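PDB 2YHG: cellulose-binding protein from Saccharophagus degradans, which is of uncertain function but carries a nucleoside hydrolase-like domain, is associated with carbohydrate metabolism and probably binds polysaccharide. Local coordinates for residues W213-I224 / S308-M319. Residues are numbered along the deposited sequence; the frame is centred on the assembly and turned at random. Where two conformers were deposited one is given.
Sequences WQPSDSYLDNHI and STAIHNDFQARM
Pro215 CB lies over one face of the His312 imidazole, 3.8 Å from the ring centroid, while the opposite face carries the backbone oxygen of Ser308. Near the plane of that ring, at its edge, sits Trp213 O, which accepts from Ser308 OG (2.8 Å) on a lone pair in the carbonyl plane. The imidazole in turn points an edge at the face of Tyr219. With CG anti to the backbone N (chi1 162°), Tyr219 reaches across to donate its OH to His312 O (2.7 Å), an oxygen already holding Gln316 N in the helix; a water joins the hydroxyl to His312 ND1. Ile224 CD1 stands over the centre of the Phe315 ring at 3.6 Å and also meets Met319 CG. Helix 217-224, in the nucleoside hydrolase-like domain, thus packs beside helix 308-319, 27° from parallel and 9.7 Å between axes; on another side 308-319 touches strand 427-436. Ser216 caps the first helix through Tyr219 N. Farther along, the Gln316 amide stacks on His223, planes 17° apart, close to the zinc bound by His227 and Asp320. A second water bridges His223 O and Gln316 O.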
loop_
_atom_site.group_PDB
_atom_site.type_symbol
_atom_site.label_atom_id
_atom_site.label_comp_id
_atom_site.label_asym_id
_atom_site.label_seq_id
_atom_site.Cartn_x
_atom_site.Cartn_y
_atom_site.Cartn_z
ATOM N N TRP A 213 9.366 5.423 10.000
ATOM C CA TRP A 213 8.398 4.519 10.631
ATOM C C TRP A 213 8.990 3.197 11.081
ATOM O O TRP A 213 8.315 2.445 11.802
ATOM C CB TRP A 213 7.252 4.254 9.629
ATOM C CG TRP A 213 7.701 3.545 8.406
ATOM C CD1 TRP A 213 8.218 4.117 7.286
ATOM C CD2 TRP A 213 7.776 2.129 8.206
ATOM N NE1 TRP A 213 8.631 3.157 6.409
ATOM C CE2 TRP A 213 8.381 1.922 6.949
ATOM C CE3 TRP A 213 7.371 1.017 8.948
ATOM C CZ2 TRP A 213 8.679 0.648 6.457
ATOM C CZ3 TRP A 213 7.646 -0.249 8.453
ATOM C CH2 TRP A 213 8.287 -0.423 7.226
ATOM N N GLN A 214 10.212 2.894 10.642
ATOM C CA GLN A 214 10.753 1.548 10.684
ATOM C C GLN A 214 10.981 1.034 12.107
ATOM O O GLN A 214 11.261 1.797 13.026
ATOM C CB GLN A 214 12.107 1.491 9.973
ATOM C CG GLN A 214 12.003 1.423 8.459
ATOM C CD GLN A 214 11.760 2.707 7.722
ATOM O OE1 GLN A 214 11.422 3.763 8.310
ATOM N NE2 GLN A 214 11.923 2.646 6.414
ATOM N N PRO A 215 10.867 -0.266 12.292
ATOM C CA PRO A 215 11.190 -0.886 13.574
ATOM C C PRO A 215 12.682 -1.090 13.714
ATOM O O PRO A 215 13.439 -0.977 12.751
ATOM C CB PRO A 215 10.472 -2.207 13.490
ATOM C CG PRO A 215 10.681 -2.594 12.057
ATOM C CD PRO A 215 10.592 -1.280 11.264
ATOM N N SER A 216 13.085 -1.461 14.925
ATOM C CA SER A 216 14.492 -1.649 15.248
ATOM C C SER A 216 15.008 -2.968 14.707
ATOM O O SER A 216 14.280 -3.908 14.452
ATOM C CB SER A 216 14.717 -1.607 16.764
ATOM O OG SER A 216 14.164 -2.764 17.319
ATOM N N ASP A 217 16.326 -3.056 14.631
ATOM C CA ASP A 217 16.997 -4.288 14.234
ATOM C C ASP A 217 16.698 -5.411 15.215
ATOM O O ASP A 217 16.576 -6.560 14.809
ATOM C CB ASP A 217 18.490 -4.090 14.120
ATOM C CG ASP A 217 18.911 -3.179 12.971
ATOM O OD1 ASP A 217 18.145 -2.985 11.979
ATOM O OD2 ASP A 217 20.049 -2.654 13.066
ATOM N N SER A 218 16.572 -5.120 16.505
ATOM C CA SER A 218 16.221 -6.121 17.520
ATOM C C SER A 218 14.813 -6.648 17.373
ATOM O O SER A 218 14.568 -7.837 17.529
ATOM C CB SER A 218 16.347 -5.517 18.909
ATOM O OG SER A 218 15.934 -6.466 19.873
ATOM N N TYR A 219 13.861 -5.760 17.073
ATOM C CA TYR A 219 12.499 -6.192 16.741
ATOM C C TYR A 219 12.561 -7.211 15.616
ATOM O O TYR A 219 11.903 -8.237 15.620
ATOM C CB TYR A 219 11.652 -4.977 16.359
ATOM C CG TYR A 219 10.384 -5.312 15.601
ATOM C CD1 TYR A 219 10.428 -5.518 14.239
ATOM C CD2 TYR A 219 9.150 -5.355 16.227
ATOM C CE1 TYR A 219 9.288 -5.723 13.498
ATOM C CE2 TYR A 219 7.972 -5.608 15.489
ATOM C CZ TYR A 219 8.044 -5.787 14.119
ATOM O OH TYR A 219 6.935 -5.952 13.312
ATOM N N LEU A 220 13.325 -6.901 14.582
ATOM C CA LEU A 220 13.374 -7.778 13.424
ATOM C C LEU A 220 13.953 -9.138 13.840
ATOM O O LEU A 220 13.437 -10.183 13.468
ATOM C CB LEU A 220 14.214 -7.161 12.296
ATOM C CG LEU A 220 13.611 -5.874 11.700
ATOM C CD1 LEU A 220 14.620 -5.233 10.754
ATOM C CD2 LEU A 220 12.291 -6.163 11.022
ATOM N N ASP A 221 15.047 -9.127 14.588
ATOM C CA ASP A 221 15.673 -10.367 14.992
ATOM C C ASP A 221 14.729 -11.227 15.836
ATOM O O ASP A 221 14.639 -12.430 15.627
ATOM C CB ASP A 221 16.939 -10.027 15.776
ATOM C CG ASP A 221 17.764 -11.240 16.131
ATOM O OD1 ASP A 221 18.128 -12.016 15.239
ATOM O OD2 ASP A 221 18.213 -11.282 17.282
ATOM N N ASN A 222 14.054 -10.597 16.793
ATOM C CA ASN A 222 13.235 -11.343 17.727
ATOM C C ASN A 222 11.878 -11.756 17.199
ATOM O O ASN A 222 11.415 -12.856 17.501
ATOM C CB ASN A 222 13.085 -10.574 19.025
ATOM C CG ASN A 222 14.389 -10.473 19.786
ATOM O OD1 ASN A 222 14.802 -9.394 20.168
ATOM N ND2 ASN A 222 14.991 -11.612 20.089
ATOM N N HIS A 223 11.203 -10.873 16.463
ATOM C CA HIS A 223 9.811 -11.109 16.070
ATOM C C HIS A 223 9.648 -11.606 14.656
ATOM O O HIS A 223 8.610 -12.160 14.312
ATOM C CB HIS A 223 8.942 -9.868 16.267
ATOM C CG HIS A 223 8.796 -9.501 17.701
ATOM N ND1 HIS A 223 8.254 -10.348 18.641
ATOM C CD2 HIS A 223 9.157 -8.375 18.357
ATOM C CE1 HIS A 223 8.322 -9.767 19.823
ATOM N NE2 HIS A 223 8.809 -8.548 19.672
ATOM N N ILE A 224 10.654 -11.378 13.799
ATOM C CA ILE A 224 10.543 -11.632 12.371
ATOM C C ILE A 224 11.502 -12.738 11.918
ATOM O O ILE A 224 11.086 -13.800 11.501
ATOM C CB ILE A 224 10.726 -10.339 11.524
ATOM C CG1 ILE A 224 9.847 -9.181 12.044
ATOM C CG2 ILE A 224 10.480 -10.642 10.051
ATOM C CD1 ILE A 224 8.351 -9.421 12.090
ATOM N N SER A 308 2.870 3.574 13.221
ATOM C CA SER A 308 3.923 2.591 13.425
ATOM C C SER A 308 3.540 1.482 14.400
ATOM O O SER A 308 3.884 0.331 14.177
ATOM C CB SER A 308 5.230 3.264 13.885
ATOM O OG SER A 308 5.979 3.741 12.766
ATOM N N THR A 309 2.904 1.817 15.525
ATOM C CA THR A 309 2.609 0.755 16.488
ATOM C C THR A 309 1.745 -0.311 15.835
ATOM O O THR A 309 1.974 -1.527 16.015
ATOM C CB THR A 309 1.965 1.309 17.739
ATOM O OG1 THR A 309 2.906 2.165 18.374
ATOM C CG2 THR A 309 1.566 0.184 18.698
ATOM N N ALA A 310 0.693 0.118 15.132
ATOM C CA ALA A 310 -0.191 -0.820 14.463
ATOM C C ALA A 310 0.561 -1.636 13.415
ATOM O O ALA A 310 0.364 -2.832 13.277
ATOM C CB ALA A 310 -1.382 -0.105 13.859
ATOM N N ILE A 311 1.394 -0.956 12.629
ATOM C CA ILE A 311 2.188 -1.595 11.586
ATOM C C ILE A 311 3.090 -2.678 12.180
ATOM O O ILE A 311 3.143 -3.808 11.680
ATOM C CB ILE A 311 3.041 -0.564 10.816
ATOM C CG1 ILE A 311 2.146 0.381 10.003
ATOM C CG2 ILE A 311 4.090 -1.247 9.960
ATOM C CD1 ILE A 311 2.870 1.595 9.427
ATOM N N HIS A 312 3.794 -2.342 13.257
ATOM C CA HIS A 312 4.737 -3.294 13.803
ATOM C C HIS A 312 4.049 -4.481 14.457
ATOM O O HIS A 312 4.489 -5.635 14.327
ATOM C CB HIS A 312 5.673 -2.641 14.813
ATOM C CG HIS A 312 6.470 -1.520 14.236
ATOM N ND1 HIS A 312 6.865 -1.471 12.915
ATOM C CD2 HIS A 312 6.906 -0.374 14.808
ATOM C CE1 HIS A 312 7.483 -0.318 12.715
ATOM N NE2 HIS A 312 7.561 0.350 13.849
ATOM N N ASN A 313 2.950 -4.214 15.139
ATOM C CA ASN A 313 2.221 -5.288 15.789
ATOM C C ASN A 313 1.610 -6.219 14.745
ATOM O O ASN A 313 1.591 -7.447 14.912
ATOM C CB ASN A 313 1.148 -4.739 16.725
ATOM C CG ASN A 313 1.726 -4.092 17.948
ATOM O OD1 ASN A 313 2.949 -3.920 18.103
ATOM N ND2 ASN A 313 0.822 -3.697 18.843
ATOM N N ASP A 314 1.119 -5.642 13.644
ATOM C CA ASP A 314 0.574 -6.406 12.548
ATOM C C ASP A 314 1.595 -7.426 12.029
ATOM O O ASP A 314 1.288 -8.613 11.882
ATOM C CB ASP A 314 0.139 -5.441 11.456
ATOM C CG ASP A 314 -0.458 -6.110 10.264
ATOM O OD1 ASP A 314 -1.320 -7.012 10.394
ATOM O OD2 ASP A 314 -0.096 -5.723 9.148
ATOM N N PHE A 315 2.793 -6.980 11.704
ATOM C CA PHE A 315 3.788 -7.869 11.117
ATOM C C PHE A 315 4.209 -8.926 12.148
ATOM O O PHE A 315 4.401 -10.073 11.812
ATOM C CB PHE A 315 4.950 -7.026 10.623
ATOM C CG PHE A 315 6.009 -7.749 9.792
ATOM C CD1 PHE A 315 5.778 -8.893 9.100
ATOM C CD2 PHE A 315 7.244 -7.154 9.637
ATOM C CE1 PHE A 315 6.759 -9.452 8.296
ATOM C CE2 PHE A 315 8.221 -7.689 8.810
ATOM C CZ PHE A 315 7.979 -8.845 8.141
ATOM N N GLN A 316 4.366 -8.518 13.395
ATOM C CA GLN A 316 4.687 -9.466 14.481
ATOM C C GLN A 316 3.670 -10.599 14.523
ATOM O O GLN A 316 4.041 -11.784 14.572
ATOM C CB GLN A 316 4.789 -8.733 15.798
ATOM C CG GLN A 316 5.009 -9.649 16.977
ATOM C CD GLN A 316 4.976 -8.978 18.326
ATOM O OE1 GLN A 316 5.101 -7.765 18.458
ATOM N NE2 GLN A 316 4.816 -9.792 19.367
ATOM N N ALA A 317 2.379 -10.265 14.550
ATOM C CA ALA A 317 1.338 -11.283 14.611
ATOM C C ALA A 317 1.353 -12.151 13.385
ATOM O O ALA A 317 1.177 -13.370 13.495
ATOM C CB ALA A 317 -0.027 -10.635 14.786
ATOM N N ARG A 318 1.573 -11.562 12.202
ATOM C CA ARG A 318 1.554 -12.368 10.986
ATOM C C ARG A 318 2.724 -13.351 10.904
ATOM O O ARG A 318 2.571 -14.428 10.335
ATOM C CB ARG A 318 1.471 -11.463 9.763
ATOM C CG ARG A 318 0.158 -10.746 9.648
ATOM C CD ARG A 318 0.192 -9.669 8.587
ATOM N NE ARG A 318 -1.077 -8.964 8.448
ATOM C CZ ARG A 318 -2.137 -9.431 7.824
ATOM N NH1 ARG A 318 -2.079 -10.542 7.116
ATOM N NH2 ARG A 318 -3.260 -8.740 7.886
ATOM N N MET A 319 3.869 -12.996 11.460
ATOM C CA MET A 319 4.952 -13.957 11.548
ATOM C C MET A 319 4.661 -15.067 12.552
ATOM O O MET A 319 5.157 -16.186 12.397
ATOM C CB MET A 319 6.272 -13.279 11.862
ATOM C CG MET A 319 6.769 -12.373 10.737
ATOM S SD MET A 319 6.929 -13.160 9.117
ATOM C CE MET A 319 8.150 -14.391 9.489
HETATM O O HOH W 1 7.167 -3.718 11.357
HETATM O O HOH W 2 6.412 -12.363 15.913
#